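Local structure of alpha-1,3-glucanase (Paenibacillus glycanilyticus, 6K0P) at residues L524-E529 / A553-A558; G87-Y92 / G99-S104; A112-L117 / T131-Y136. The protein probably hydrolyses alpha-1,3-glucan through its family GH87 catalytic domain, and binds glucose-based sugars at several separate places along its surface. The protein carries 1 engineered substitution. All blocks are in the same frame, centred on the assembly; numbering follows the deposited sequence.

Contact 1 (L524-E529 / A553-A558); sequences LVVRAE and AIYGEA. With GLC (alpha-D-glucopyranose), chain C; SO4 (sulfate ion), chain E.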
ATOM      1  N   LEU A 524     -12.652  -9.077 -21.762  1.00 13.39           N
ATOM      2  CA  LEU A 524     -13.940  -8.400 -21.710  1.00 11.74           C
ATOM      3  C   LEU A 524     -14.879  -9.337 -20.959  1.00 13.16           C
ATOM      4  O   LEU A 524     -15.192 -10.429 -21.443  1.00 14.23           O
ATOM      5  CB  LEU A 524     -14.437  -8.099 -23.126  1.00 12.17           C
ATOM      6  CG  LEU A 524     -13.444  -7.442 -24.094  1.00 13.65           C
ATOM      7  CD1 LEU A 524     -14.112  -7.164 -25.457  1.00 13.74           C
ATOM      8  CD2 LEU A 524     -12.848  -6.147 -23.537  1.00 14.19           C
ATOM      9  N   VAL A 525     -15.280  -8.945 -19.753  1.00 12.87           N
ATOM     10  CA  VAL A 525     -16.087  -9.828 -18.916  1.00 11.51           C
ATOM     11  C   VAL A 525     -17.457 -10.002 -19.560  1.00 11.87           C
ATOM     12  O   VAL A 525     -18.166  -9.023 -19.818  1.00 14.06           O
ATOM     13  CB  VAL A 525     -16.191  -9.285 -17.484  1.00 12.84           C
ATOM     14  CG1 VAL A 525     -17.047 -10.217 -16.607  1.00 13.03           C
ATOM     15  CG2 VAL A 525     -14.788  -9.099 -16.891  1.00 11.96           C
ATOM     16  N   VAL A 526     -17.835 -11.254 -19.814  1.00 12.79           N
ATOM     17  CA  VAL A 526     -19.092 -11.567 -20.490  1.00 12.57           C
ATOM     18  C   VAL A 526     -20.217 -11.820 -19.497  1.00 14.47           C
ATOM     19  O   VAL A 526     -21.344 -11.353 -19.688  1.00 14.93           O
ATOM     20  CB  VAL A 526     -18.874 -12.777 -21.423  1.00 13.30           C
ATOM     21  CG1 VAL A 526     -20.195 -13.224 -22.048  1.00 14.83           C
ATOM     22  CG2 VAL A 526     -17.877 -12.435 -22.498  1.00 15.15           C
ATOM     23  N   ARG A 527     -19.938 -12.577 -18.438  1.00 13.81           N
ATOM     24  CA  ARG A 527     -20.940 -12.854 -17.415  1.00 14.09           C
ATOM     25  C   ARG A 527     -20.168 -13.107 -16.123  1.00 13.68           C
ATOM     26  O   ARG A 527     -19.669 -14.217 -15.902  1.00 14.65           O
ATOM     27  CB  ARG A 527     -21.813 -14.045 -17.799  1.00 14.79           C
ATOM     28  CG  ARG A 527     -22.902 -14.354 -16.776  1.00 17.99           C
ATOM     29  CD  ARG A 527     -23.842 -15.477 -17.240  1.00 17.52           C
ATOM     30  NE  ARG A 527     -23.221 -16.803 -17.268  1.00 18.66           N
ATOM     31  CZ  ARG A 527     -22.809 -17.411 -18.377  1.00 19.63           C
ATOM     32  NH1 ARG A 527     -22.936 -16.809 -19.554  1.00 22.10           N
ATOM     33  NH2 ARG A 527     -22.265 -18.622 -18.313  1.00 21.30           N
ATOM     34  N   ALA A 528     -20.042 -12.057 -15.304  1.00 12.95           N
ATOM     35  CA  ALA A 528     -19.259 -12.152 -14.076  1.00 12.48           C
ATOM     36  C   ALA A 528     -19.883 -13.120 -13.079  1.00 16.83           C
ATOM     37  O   ALA A 528     -19.165 -13.742 -12.288  1.00 14.05           O
ATOM     38  CB  ALA A 528     -19.123 -10.763 -13.449  1.00 13.46           C
ATOM     39  N   GLU A 529     -21.208 -13.249 -13.101  1.00 14.41           N
ATOM     40  CA  GLU A 529     -21.989 -14.062 -12.174  1.00 15.27           C
ATOM     41  C   GLU A 529     -23.419 -14.011 -12.688  1.00 18.96           C
ATOM     42  O   GLU A 529     -23.724 -13.265 -13.623  1.00 16.64           O
ATOM     43  CB  GLU A 529     -21.912 -13.524 -10.736  1.00 13.13           C
ATOM     44  CG  GLU A 529     -22.349 -12.076 -10.620  1.00 15.56           C
ATOM     45  CD  GLU A 529     -22.160 -11.508  -9.230  1.00 18.63           C
ATOM     46  OE1 GLU A 529     -22.237 -10.270  -9.075  1.00 17.14           O
ATOM     47  OE2 GLU A 529     -21.935 -12.297  -8.286  1.00 19.21           O
ATOM     48  N   ALA A 553      -4.682 -14.095 -26.373  1.00 15.79           N
ATOM     49  CA  ALA A 553      -4.393 -12.684 -26.137  1.00 16.42           C
ATOM     50  C   ALA A 553      -5.608 -11.938 -25.598  1.00 15.20           C
ATOM     51  O   ALA A 553      -5.477 -11.125 -24.677  1.00 14.36           O
ATOM     52  CB  ALA A 553      -3.877 -12.018 -27.408  1.00 16.22           C
ATOM     53  N   ILE A 554      -6.788 -12.175 -26.163  1.00 15.10           N
ATOM     54  CA  ILE A 554      -8.000 -11.476 -25.748  1.00 13.01           C
ATOM     55  C   ILE A 554      -9.151 -12.465 -25.652  1.00 14.70           C
ATOM     56  O   ILE A 554      -9.341 -13.310 -26.536  1.00 16.95           O
ATOM     57  CB  ILE A 554      -8.344 -10.272 -26.659  1.00 13.04           C
ATOM     58  CG1 ILE A 554      -9.648  -9.599 -26.205  1.00 14.15           C
ATOM     59  CG2 ILE A 554      -8.445 -10.703 -28.135  1.00 13.88           C
ATOM     60  CD1 ILE A 554      -9.899  -8.221 -26.828  1.00 15.77           C
ATOM     61  N   TYR A 555      -9.921 -12.354 -24.571  1.00 14.26           N
ATOM     62  CA  TYR A 555     -11.134 -13.127 -24.361  1.00 14.54           C
ATOM     63  C   TYR A 555     -12.336 -12.192 -24.320  1.00 15.33           C
ATOM     64  O   TYR A 555     -12.278 -11.112 -23.714  1.00 14.50           O
ATOM     65  CB  TYR A 555     -11.079 -13.912 -23.038  1.00 13.37           C
ATOM     66  CG  TYR A 555     -12.365 -14.669 -22.793  1.00 13.30           C
ATOM     67  CD1 TYR A 555     -12.568 -15.919 -23.363  1.00 16.01           C
ATOM     68  CD2 TYR A 555     -13.387 -14.121 -22.027  1.00 12.61           C
ATOM     69  CE1 TYR A 555     -13.748 -16.609 -23.163  1.00 16.28           C
ATOM     70  CE2 TYR A 555     -14.583 -14.800 -21.829  1.00 13.50           C
ATOM     71  CZ  TYR A 555     -14.753 -16.044 -22.397  1.00 14.16           C
ATOM     72  OH  TYR A 555     -15.934 -16.727 -22.215  1.00 16.73           O
ATOM     73  N   GLY A 556     -13.428 -12.611 -24.965  1.00 13.77           N
ATOM     74  CA  GLY A 556     -14.725 -11.988 -24.803  1.00 14.30           C
ATOM     75  C   GLY A 556     -15.179 -11.113 -25.955  1.00 12.29           C
ATOM     76  O   GLY A 556     -16.326 -10.640 -25.931  1.00 14.43           O
ATOM     77  N   GLU A 557     -14.325 -10.882 -26.955  1.00 14.09           N
ATOM     78  CA  GLU A 557     -14.643  -9.893 -27.983  1.00 13.32           C
ATOM     79  C   GLU A 557     -15.882 -10.288 -28.786  1.00 13.90           C
ATOM     80  O   GLU A 557     -16.772  -9.460 -29.027  1.00 15.66           O
ATOM     81  CB  GLU A 557     -13.443  -9.673 -28.900  1.00 14.01           C
ATOM     82  CG  GLU A 557     -13.669  -8.523 -29.873  1.00 14.21           C
ATOM     83  CD  GLU A 557     -12.431  -8.147 -30.662  1.00 17.75           C
ATOM     84  OE1 GLU A 557     -11.432  -8.901 -30.637  1.00 17.11           O
ATOM     85  OE2 GLU A 557     -12.462  -7.078 -31.304  1.00 17.82           O
ATOM     86  N   ALA A 558     -15.958 -11.553 -29.212  1.00 13.80           N
ATOM     87  CA  ALA A 558     -17.097 -11.996 -30.008  1.00 15.44           C
ATOM     88  C   ALA A 558     -18.381 -12.037 -29.193  1.00 16.93           C
ATOM     89  O   ALA A 558     -19.474 -11.927 -29.759  1.00 20.47           O
ATOM     90  CB  ALA A 558     -16.811 -13.374 -30.609  1.00 16.91           C
TER
HETATM   91  C1  GLC C   1     -20.477  -8.580  -6.746  1.00 19.91           C
HETATM   92  C2  GLC C   1     -20.474  -7.665  -5.560  1.00 18.84           C
HETATM   93  C3  GLC C   1     -20.317  -6.211  -5.920  1.00 16.28           C
HETATM   94  C4  GLC C   1     -19.127  -6.080  -6.832  1.00 15.94           C
HETATM   95  C5  GLC C   1     -19.407  -6.920  -8.059  1.00 12.61           C
HETATM   96  C6  GLC C   1     -18.240  -6.860  -9.003  1.00 13.47           C
HETATM   97  O1  GLC C   1     -21.626  -8.435  -7.332  1.00 26.83           O
HETATM   98  O2  GLC C   1     -21.640  -7.858  -4.778  1.00 21.56           O
HETATM   99  O3  GLC C   1     -19.866  -5.602  -4.737  1.00 17.91           O
HETATM  100  O4  GLC C   1     -18.904  -4.725  -7.214  1.00 16.05           O
HETATM  101  O5  GLC C   1     -19.530  -8.259  -7.697  1.00 14.01           O
HETATM  102  O6  GLC C   1     -18.342  -7.731 -10.092  1.00 14.20           O
HETATM  103  S   SO4 E2001     -14.675 -14.611 -27.648  1.00 16.17           S
HETATM  104  O1  SO4 E2001     -15.828 -13.995 -27.025  1.00 15.25           O
HETATM  105  O2  SO4 E2001     -15.127 -15.871 -28.282  1.00 18.50           O
HETATM  106  O3  SO4 E2001     -14.093 -13.745 -28.659  1.00 14.69           O
HETATM  107  O4  SO4 E2001     -13.616 -14.909 -26.675  1.00 16.57           O
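V526 and Y555 meet at about a right angle: the CG2 methyl of V526 comes to 4.1 Å from CE2 of the Y555 ring, and the same methyl also rests near CA of G556. CG of Y555 stands anti to the backbone N (chi1 178°), and the ring built on it comes beside the V526 methyl. The phenol oxygen is bonded to D453 and Q559, and the ring also stacks with Y520. L524 packs on the turn after the strand, its CD1 touching CA of E557 at 3.8 Å. Between these apolar contacts runs one backbone bond, L524 N to Y555 O at 2.8 Å and nearly straight (170°), the parallel pairing of successive coils in a right-handed beta-helix. G556 fits tightly, since a side chain there would collide with L524 O. G556 N and A558 N bond O4 and O3 of a single sulfate, probably from the crystallisation liquor, which Q559 also holds. Well away from the joint, E529 OE1 accepts a 2.6 Å hydrogen bond from O1 of the bound glucose, to which Q460 and Q495 also bond. The coils thus join through one backbone bond and apolar contact, with no charged group spent between them: E557 pairs with R567, and E529 serves the sugar.

Contact 2 (G87-Y92 / G99-S104); sequences GTVSIY and GKFNVS. With GLC (alpha-D-glucopyranose), chain D.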
ATOM      1  N   GLY A  87      10.690 -13.421  19.407  1.00 11.42           N
ATOM      2  CA  GLY A  87      12.019 -13.973  19.533  1.00 12.15           C
ATOM      3  C   GLY A  87      12.996 -13.179  18.706  1.00 10.39           C
ATOM      4  O   GLY A  87      12.773 -11.997  18.426  1.00 11.00           O
ATOM      5  N   THR A  88      14.094 -13.838  18.329  1.00 11.58           N
ATOM      6  CA  THR A  88      15.168 -13.179  17.601  1.00 10.07           C
ATOM      7  C   THR A  88      15.556 -13.975  16.360  1.00 10.97           C
ATOM      8  O   THR A  88      15.279 -15.171  16.234  1.00 11.55           O
ATOM      9  CB  THR A  88      16.419 -12.983  18.470  1.00 11.90           C
ATOM     10  OG1 THR A  88      16.808 -14.240  19.050  1.00 11.90           O
ATOM     11  CG2 THR A  88      16.147 -11.968  19.585  1.00 10.43           C
ATOM     12  N   VAL A  89      16.195 -13.271  15.432  1.00 10.40           N
ATOM     13  CA  VAL A  89      17.004 -13.885  14.390  1.00  9.62           C
ATOM     14  C   VAL A  89      18.250 -13.020  14.258  1.00 10.42           C
ATOM     15  O   VAL A  89      18.224 -11.821  14.551  1.00 11.21           O
ATOM     16  CB  VAL A  89      16.231 -14.058  13.056  1.00 10.20           C
ATOM     17  CG1 VAL A  89      15.994 -12.710  12.377  1.00 11.39           C
ATOM     18  CG2 VAL A  89      16.968 -15.024  12.122  1.00 11.06           C
ATOM     19  N   SER A  90      19.357 -13.630  13.852  1.00 10.13           N
ATOM     20  CA  SER A  90      20.651 -12.973  13.949  1.00 11.15           C
ATOM     21  C   SER A  90      21.078 -12.321  12.641  1.00  9.38           C
ATOM     22  O   SER A  90      20.734 -12.783  11.548  1.00 11.02           O
ATOM     23  CB  SER A  90      21.713 -13.970  14.380  1.00 11.03           C
ATOM     24  OG  SER A  90      21.376 -14.502  15.642  1.00 12.77           O
ATOM     25  N   ILE A  91      21.851 -11.237  12.762  1.00 11.07           N
ATOM     26  CA  ILE A  91      22.402 -10.537  11.607  1.00 11.18           C
ATOM     27  C   ILE A  91      23.920 -10.520  11.707  1.00 11.47           C
ATOM     28  O   ILE A  91      24.477 -10.265  12.786  1.00 11.65           O
ATOM     29  CB  ILE A  91      21.818  -9.118  11.425  1.00  9.70           C
ATOM     30  CG1 ILE A  91      22.397  -8.453  10.171  1.00 10.62           C
ATOM     31  CG2 ILE A  91      22.062  -8.244  12.663  1.00 13.67           C
ATOM     32  CD1 ILE A  91      21.678  -7.143   9.783  1.00 11.41           C
ATOM     33  N   TYR A  92      24.574 -10.819  10.587  1.00 10.84           N
ATOM     34  CA  TYR A  92      26.024 -10.860  10.463  1.00 11.32           C
ATOM     35  C   TYR A  92      26.457  -9.916   9.350  1.00 12.18           C
ATOM     36  O   TYR A  92      25.754  -9.752   8.345  1.00 11.70           O
ATOM     37  CB  TYR A  92      26.479 -12.265  10.044  1.00 11.93           C
ATOM     38  CG  TYR A  92      26.418 -13.328  11.113  1.00 12.26           C
ATOM     39  CD1 TYR A  92      25.203 -13.767  11.625  1.00 11.59           C
ATOM     40  CD2 TYR A  92      27.579 -13.920  11.588  1.00 15.45           C
ATOM     41  CE1 TYR A  92      25.152 -14.754  12.602  1.00 11.34           C
ATOM     42  CE2 TYR A  92      27.542 -14.902  12.555  1.00 13.35           C
ATOM     43  CZ  TYR A  92      26.333 -15.312  13.062  1.00 13.50           C
ATOM     44  OH  TYR A  92      26.317 -16.290  14.022  1.00 15.04           O
ATOM     45  N   GLY A  99      24.217  -8.509  15.639  1.00 13.99           N
ATOM     46  CA  GLY A  99      23.048  -8.193  16.433  1.00 14.29           C
ATOM     47  C   GLY A  99      21.924  -9.177  16.191  1.00 11.56           C
ATOM     48  O   GLY A  99      22.100 -10.228  15.561  1.00 12.00           O
ATOM     49  N   LYS A 100      20.760  -8.805  16.710  1.00 10.92           N
ATOM     50  CA  LYS A 100      19.573  -9.641  16.638  1.00 11.08           C
ATOM     51  C   LYS A 100      18.372  -8.767  16.329  1.00 10.67           C
ATOM     52  O   LYS A 100      18.184  -7.720  16.953  1.00 13.21           O
ATOM     53  CB  LYS A 100      19.365 -10.409  17.946  1.00 13.20           C
ATOM     54  CG  LYS A 100      20.415 -11.519  18.123  1.00 17.87           C
ATOM     55  CD  LYS A 100      20.116 -12.472  19.249  1.00 22.65           C
ATOM     56  CE  LYS A 100      21.250 -13.470  19.397  1.00 18.03           C
ATOM     57  NZ  LYS A 100      21.183 -14.585  18.397  1.00 13.98           N
ATOM     58  N   PHE A 101      17.584  -9.179  15.341  1.00 10.26           N
ATOM     59  CA  PHE A 101      16.288  -8.560  15.113  1.00 10.39           C
ATOM     60  C   PHE A 101      15.302  -9.084  16.146  1.00 11.41           C
ATOM     61  O   PHE A 101      15.331 -10.265  16.507  1.00 11.77           O
ATOM     62  CB  PHE A 101      15.739  -8.970  13.750  1.00  9.88           C
ATOM     63  CG  PHE A 101      16.401  -8.302  12.579  1.00  9.97           C
ATOM     64  CD1 PHE A 101      15.950  -7.073  12.103  1.00 10.24           C
ATOM     65  CD2 PHE A 101      17.456  -8.920  11.935  1.00  9.29           C
ATOM     66  CE1 PHE A 101      16.561  -6.471  11.009  1.00 10.21           C
ATOM     67  CE2 PHE A 101      18.067  -8.328  10.836  1.00 10.54           C
ATOM     68  CZ  PHE A 101      17.610  -7.106  10.371  1.00 10.69           C
ATOM     69  N   ASN A 102      14.396  -8.212  16.583  1.00 11.43           N
ATOM     70  CA  ASN A 102      13.255  -8.603  17.403  1.00 12.21           C
ATOM     71  C   ASN A 102      12.116  -8.935  16.443  1.00 10.52           C
ATOM     72  O   ASN A 102      11.511  -8.034  15.849  1.00 12.25           O
ATOM     73  CB  ASN A 102      12.889  -7.450  18.342  1.00 12.44           C
ATOM     74  CG  ASN A 102      11.680  -7.749  19.226  1.00 16.01           C
ATOM     75  OD1 ASN A 102      10.699  -8.350  18.790  1.00 20.83           O
ATOM     76  ND2 ASN A 102      11.738  -7.296  20.465  1.00 17.49           N
ATOM     77  N   VAL A 103      11.842 -10.226  16.273  1.00 10.73           N
ATOM     78  CA  VAL A 103      10.805 -10.701  15.364  1.00 11.34           C
ATOM     79  C   VAL A 103       9.593 -11.121  16.178  1.00 10.81           C
ATOM     80  O   VAL A 103       9.710 -11.614  17.306  1.00 13.28           O
ATOM     81  CB  VAL A 103      11.298 -11.838  14.443  1.00 10.32           C
ATOM     82  CG1 VAL A 103      12.395 -11.322  13.523  1.00 10.89           C
ATOM     83  CG2 VAL A 103      11.801 -13.022  15.256  1.00 10.41           C
ATOM     84  N   SER A 104       8.412 -10.930  15.597  1.00 10.11           N
ATOM     85  CA  SER A 104       7.178 -11.131  16.343  1.00  9.62           C
ATOM     86  C   SER A 104       6.009 -11.290  15.392  1.00 10.39           C
ATOM     87  O   SER A 104       5.980 -10.685  14.321  1.00 11.30           O
ATOM     88  CB  SER A 104       6.897  -9.925  17.240  1.00 11.24           C
ATOM     89  OG  SER A 104       5.688 -10.098  17.952  1.00 13.59           O
TER
HETATM   90  C1  GLC D   2       9.024  -4.620  19.753  1.00 22.10           C
HETATM   91  C2  GLC D   2       8.126  -5.627  19.045  1.00 21.24           C
HETATM   92  C3  GLC D   2       6.726  -5.082  18.795  1.00 21.99           C
HETATM   93  C4  GLC D   2       6.178  -4.613  20.129  1.00 23.49           C
HETATM   94  C5  GLC D   2       7.159  -3.663  20.797  1.00 23.69           C
HETATM   95  C6  GLC D   2       6.566  -3.203  22.124  1.00 24.76           C
HETATM   96  O2  GLC D   2       8.756  -6.091  17.870  1.00 22.75           O
HETATM   97  O3  GLC D   2       5.940  -6.148  18.367  1.00 21.03           O
HETATM   98  O4  GLC D   2       4.948  -3.918  19.990  1.00 19.81           O
HETATM   99  O5  GLC D   2       8.430  -4.274  20.970  1.00 22.05           O
HETATM  100  O6  GLC D   2       6.507  -4.288  23.035  1.00 27.05           O
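G99 opens the pairing against I91, whose N-H reaches G99 O at 3.0 Å while the return bond from G99 N is weak; the two strands form an antiparallel hairpin. The CG2 methyl of I91 lies over the glycine backbone, and the backbone angles of G99 themselves call for glycine. K100, in a non-hydrogen-bonded pair with S90, runs its chain past T88, CD lying 3.8 Å from T88 OG1. A bend at its last torsion (chi4 -80°) turns NZ to S90 OG, 2.8 Å away. D161 is the common partner on this face: it is salt-bridged to K100 and accepts hydrogen bonds from T88 and S90, gathering three polar ends round one carboxylate. F101 points to the other face, its CB beside V89 CG1 and its CE2 3.9 Å from I91 CB. F101 N gives V89 O a 2.8 Å bond; V89 N returns only a weak one. N102 turns back to the polar face, where OD1 takes a weak 3.1 Å hydrogen bond from O2 of a glucose that K106 also holds. V103 closes the ladder with two 2.9 Å bonds, G87 N to V103 O and V103 N to G87 O, and its CG1 meets V89 CG1 crosswise at 4.0 Å. Strand 96-104 is an outermost strand of a four-stranded antiparallel sheet; strand 86-93 lies between it and 152-156, and the face bearing V89, I91, F101 and V103 packs on strands 72-80 and 137-143 of a second antiparallel sheet, a beta-sandwich consistent with a galactose-binding-like domain.

Contact 3 (A112-L117 / T131-Y136); sequences ATPSTL and TAYWLY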
ATOM      1  N   ALA A 112      -9.861 -15.789   8.689  1.00 12.40           N
ATOM      2  CA  ALA A 112     -11.059 -15.809   7.858  1.00 13.05           C
ATOM      3  C   ALA A 112     -11.209 -17.223   7.308  1.00 15.04           C
ATOM      4  O   ALA A 112     -10.576 -18.165   7.795  1.00 14.68           O
ATOM      5  CB  ALA A 112     -10.971 -14.762   6.741  1.00 14.26           C
ATOM      6  N   THR A 113     -12.045 -17.377   6.290  1.00 13.90           N
ATOM      7  CA  THR A 113     -12.162 -18.619   5.541  1.00 14.91           C
ATOM      8  C   THR A 113     -12.189 -18.270   4.064  1.00 14.78           C
ATOM      9  O   THR A 113     -12.423 -17.113   3.702  1.00 15.72           O
ATOM     10  CB  THR A 113     -13.447 -19.382   5.901  1.00 17.04           C
ATOM     11  OG1 THR A 113     -14.570 -18.722   5.309  1.00 15.99           O
ATOM     12  CG2 THR A 113     -13.636 -19.474   7.417  1.00 18.32           C
ATOM     13  N   PRO A 114     -11.947 -19.245   3.180  1.00 16.19           N
ATOM     14  CA  PRO A 114     -11.952 -18.929   1.741  1.00 16.61           C
ATOM     15  C   PRO A 114     -13.233 -18.280   1.242  1.00 19.81           C
ATOM     16  O   PRO A 114     -13.183 -17.508   0.277  1.00 18.29           O
ATOM     17  CB  PRO A 114     -11.707 -20.295   1.092  1.00 19.56           C
ATOM     18  CG  PRO A 114     -10.870 -21.009   2.099  1.00 20.73           C
ATOM     19  CD  PRO A 114     -11.448 -20.609   3.429  1.00 17.27           C
ATOM     20  N   SER A 115     -14.376 -18.550   1.870  1.00 16.94           N
ATOM     21  CA  SER A 115     -15.635 -17.948   1.454  1.00 17.95           C
ATOM     22  C   SER A 115     -15.992 -16.697   2.243  1.00 19.92           C
ATOM     23  O   SER A 115     -17.056 -16.113   2.013  1.00 19.64           O
ATOM     24  CB  SER A 115     -16.774 -18.971   1.526  1.00 19.79           C
ATOM     25  OG  SER A 115     -16.987 -19.396   2.859  1.00 21.91           O
ATOM     26  N   THR A 116     -15.132 -16.264   3.162  1.00 16.54           N
ATOM     27  CA  THR A 116     -15.385 -15.059   3.939  1.00 15.62           C
ATOM     28  C   THR A 116     -14.199 -14.108   3.866  1.00 16.91           C
ATOM     29  O   THR A 116     -13.822 -13.481   4.863  1.00 16.67           O
ATOM     30  CB  THR A 116     -15.748 -15.373   5.390  1.00 16.27           C
ATOM     31  OG1 THR A 116     -14.691 -16.127   5.999  1.00 16.70           O
ATOM     32  CG2 THR A 116     -17.059 -16.164   5.474  1.00 18.22           C
ATOM     33  N   LEU A 117     -13.604 -13.967   2.677  1.00 15.71           N
ATOM     34  CA  LEU A 117     -12.502 -13.021   2.520  1.00 14.61           C
ATOM     35  C   LEU A 117     -12.934 -11.587   2.766  1.00 15.05           C
ATOM     36  O   LEU A 117     -12.074 -10.730   2.993  1.00 15.69           O
ATOM     37  CB  LEU A 117     -11.838 -13.165   1.152  1.00 15.92           C
ATOM     38  CG  LEU A 117     -11.261 -14.556   0.876  1.00 17.16           C
ATOM     39  CD1 LEU A 117     -10.589 -14.567  -0.479  1.00 21.14           C
ATOM     40  CD2 LEU A 117     -10.298 -15.019   1.983  1.00 17.49           C
ATOM     41  N   THR A 131      -8.817 -20.050   8.785  1.00 14.90           N
ATOM     42  CA  THR A 131      -7.492 -20.042   8.185  1.00 15.49           C
ATOM     43  C   THR A 131      -6.794 -18.737   8.554  1.00 11.57           C
ATOM     44  O   THR A 131      -7.430 -17.681   8.621  1.00 13.25           O
ATOM     45  CB  THR A 131      -7.627 -20.153   6.660  1.00 15.96           C
ATOM     46  OG1 THR A 131      -8.215 -21.414   6.326  1.00 21.95           O
ATOM     47  CG2 THR A 131      -6.269 -20.027   5.962  1.00 19.99           C
ATOM     48  N   ALA A 132      -5.484 -18.818   8.786  1.00 12.64           N
ATOM     49  CA  ALA A 132      -4.670 -17.632   9.036  1.00 11.92           C
ATOM     50  C   ALA A 132      -4.245 -16.984   7.724  1.00 12.11           C
ATOM     51  O   ALA A 132      -3.776 -17.667   6.805  1.00 13.49           O
ATOM     52  CB  ALA A 132      -3.417 -18.017   9.819  1.00 15.62           C
ATOM     53  N   TYR A 133      -4.381 -15.661   7.656  1.00 10.14           N
ATOM     54  CA  TYR A 133      -3.934 -14.837   6.542  1.00  9.59           C
ATOM     55  C   TYR A 133      -3.070 -13.724   7.112  1.00 10.43           C
ATOM     56  O   TYR A 133      -2.946 -13.572   8.331  1.00 10.78           O
ATOM     57  CB  TYR A 133      -5.137 -14.221   5.811  1.00 11.40           C
ATOM     58  CG  TYR A 133      -6.092 -15.241   5.236  1.00 12.88           C
ATOM     59  CD1 TYR A 133      -7.135 -15.758   5.998  1.00 12.59           C
ATOM     60  CD2 TYR A 133      -5.947 -15.690   3.930  1.00 10.72           C
ATOM     61  CE1 TYR A 133      -8.014 -16.701   5.458  1.00 14.30           C
ATOM     62  CE2 TYR A 133      -6.817 -16.637   3.385  1.00 13.53           C
ATOM     63  CZ  TYR A 133      -7.843 -17.126   4.157  1.00 14.29           C
ATOM     64  OH  TYR A 133      -8.703 -18.062   3.619  1.00 14.56           O
ATOM     65  N   TRP A 134      -2.486 -12.916   6.229  1.00  9.59           N
ATOM     66  CA  TRP A 134      -1.685 -11.757   6.642  1.00 10.81           C
ATOM     67  C   TRP A 134      -0.546 -12.195   7.570  1.00 10.34           C
ATOM     68  O   TRP A 134      -0.418 -11.748   8.715  1.00 10.21           O
ATOM     69  CB  TRP A 134      -2.548 -10.662   7.284  1.00 11.20           C
ATOM     70  CG  TRP A 134      -3.563 -10.034   6.378  1.00  9.18           C
ATOM     71  CD1 TRP A 134      -4.043 -10.520   5.183  1.00  9.69           C
ATOM     72  CD2 TRP A 134      -4.216  -8.780   6.592  1.00 10.62           C
ATOM     73  NE1 TRP A 134      -4.978  -9.639   4.663  1.00 10.49           N
ATOM     74  CE2 TRP A 134      -5.093  -8.566   5.512  1.00  8.63           C
ATOM     75  CE3 TRP A 134      -4.154  -7.824   7.611  1.00 10.33           C
ATOM     76  CZ2 TRP A 134      -5.891  -7.428   5.414  1.00  9.24           C
ATOM     77  CZ3 TRP A 134      -4.938  -6.689   7.509  1.00 10.77           C
ATOM     78  CH2 TRP A 134      -5.793  -6.501   6.414  1.00  8.69           C
ATOM     79  N   LEU A 135       0.284 -13.085   7.035  1.00  9.78           N
ATOM     80  CA  LEU A 135       1.227 -13.864   7.824  1.00  9.37           C
ATOM     81  C   LEU A 135       2.548 -13.152   8.072  1.00  9.74           C
ATOM     82  O   LEU A 135       3.255 -13.518   9.016  1.00 11.02           O
ATOM     83  CB  LEU A 135       1.519 -15.181   7.102  1.00 11.79           C
ATOM     84  CG  LEU A 135       0.292 -16.013   6.729  1.00 10.16           C
ATOM     85  CD1 LEU A 135       0.690 -17.117   5.755  1.00 11.18           C
ATOM     86  CD2 LEU A 135      -0.320 -16.612   7.985  1.00 13.69           C
ATOM     87  N   TYR A 136       2.897 -12.167   7.248  1.00 10.23           N
ATOM     88  CA  TYR A 136       4.191 -11.499   7.328  1.00  9.46           C
ATOM     89  C   TYR A 136       4.131 -10.252   8.201  1.00  9.58           C
ATOM     90  O   TYR A 136       3.091  -9.603   8.330  1.00 11.62           O
ATOM     91  CB  TYR A 136       4.704 -11.149   5.920  1.00  9.72           C
ATOM     92  CG  TYR A 136       5.256 -12.375   5.239  1.00  8.77           C
ATOM     93  CD1 TYR A 136       6.576 -12.752   5.435  1.00 10.08           C
ATOM     94  CD2 TYR A 136       4.446 -13.197   4.464  1.00  8.88           C
ATOM     95  CE1 TYR A 136       7.087 -13.911   4.872  1.00  9.42           C
ATOM     96  CE2 TYR A 136       4.957 -14.353   3.879  1.00 10.12           C
ATOM     97  CZ  TYR A 136       6.277 -14.700   4.089  1.00 10.57           C
ATOM     98  OH  TYR A 136       6.801 -15.843   3.526  1.00 11.25           O
TER
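The Y133 ring has the A112 backbone at its edge, with A112 O in the ring plane, while L117 CD2 approaches obliquely, 3.9 Å from CZ. The setting is a small two-stranded antiparallel ribbon, strands 110-112 and 131-133, within the N-terminal domain. CB of A112 lies 3.8 Å from CE1 of the tyrosine. CG of Y133 is anti to its own carbonyl carbon (chi1 -60°); the ring runs alongside A112, and its OH comes 3.7 Å from CD of P114. An alanine in place of Y133 would probably open a gap between A112, P114 and L117 and leave the L117 methyl without its aromatic partner. Beside the ring, A112 and T131 form a hydrogen-bonded pair, A112 N to T131 O at 3.1 Å and T131 N to A112 O at 2.8 Å. Beyond A112 the chain folds into a type I beta turn from T113 to T116, and P114 O is bonded to Y459 of the beta-helix domain. The turn is closed by T116 N bonding T113 O, and across it the hydroxyls OG1 of T113 and OG1 of T116 share a hydrogen bond of 2.7 Å.

Along the chain the order is contact 2, contact 3, contact 1, each closing before the next opens. Contacts 2 and 3 share the N-terminal domain, with centres 27 Å apart and nearest atoms about 6 Å apart, yet they belong to separate sheets: the four-stranded sheet of 86-93 and 96-104, and the two-stranded ribbon of 110-112 and 131-133. Contact 1 belongs to the beta-helix domain, near its C-terminal end, 49 Å from contact 2 and 29 Å from contact 3, centre to centre. Contacts 1 and 2 lie on opposite sides of the chain's centre; contact 1 contributes E529 to one sugar pocket and contact 2 contributes N102 and S104 to another, so glucose units are bound at well-separated places.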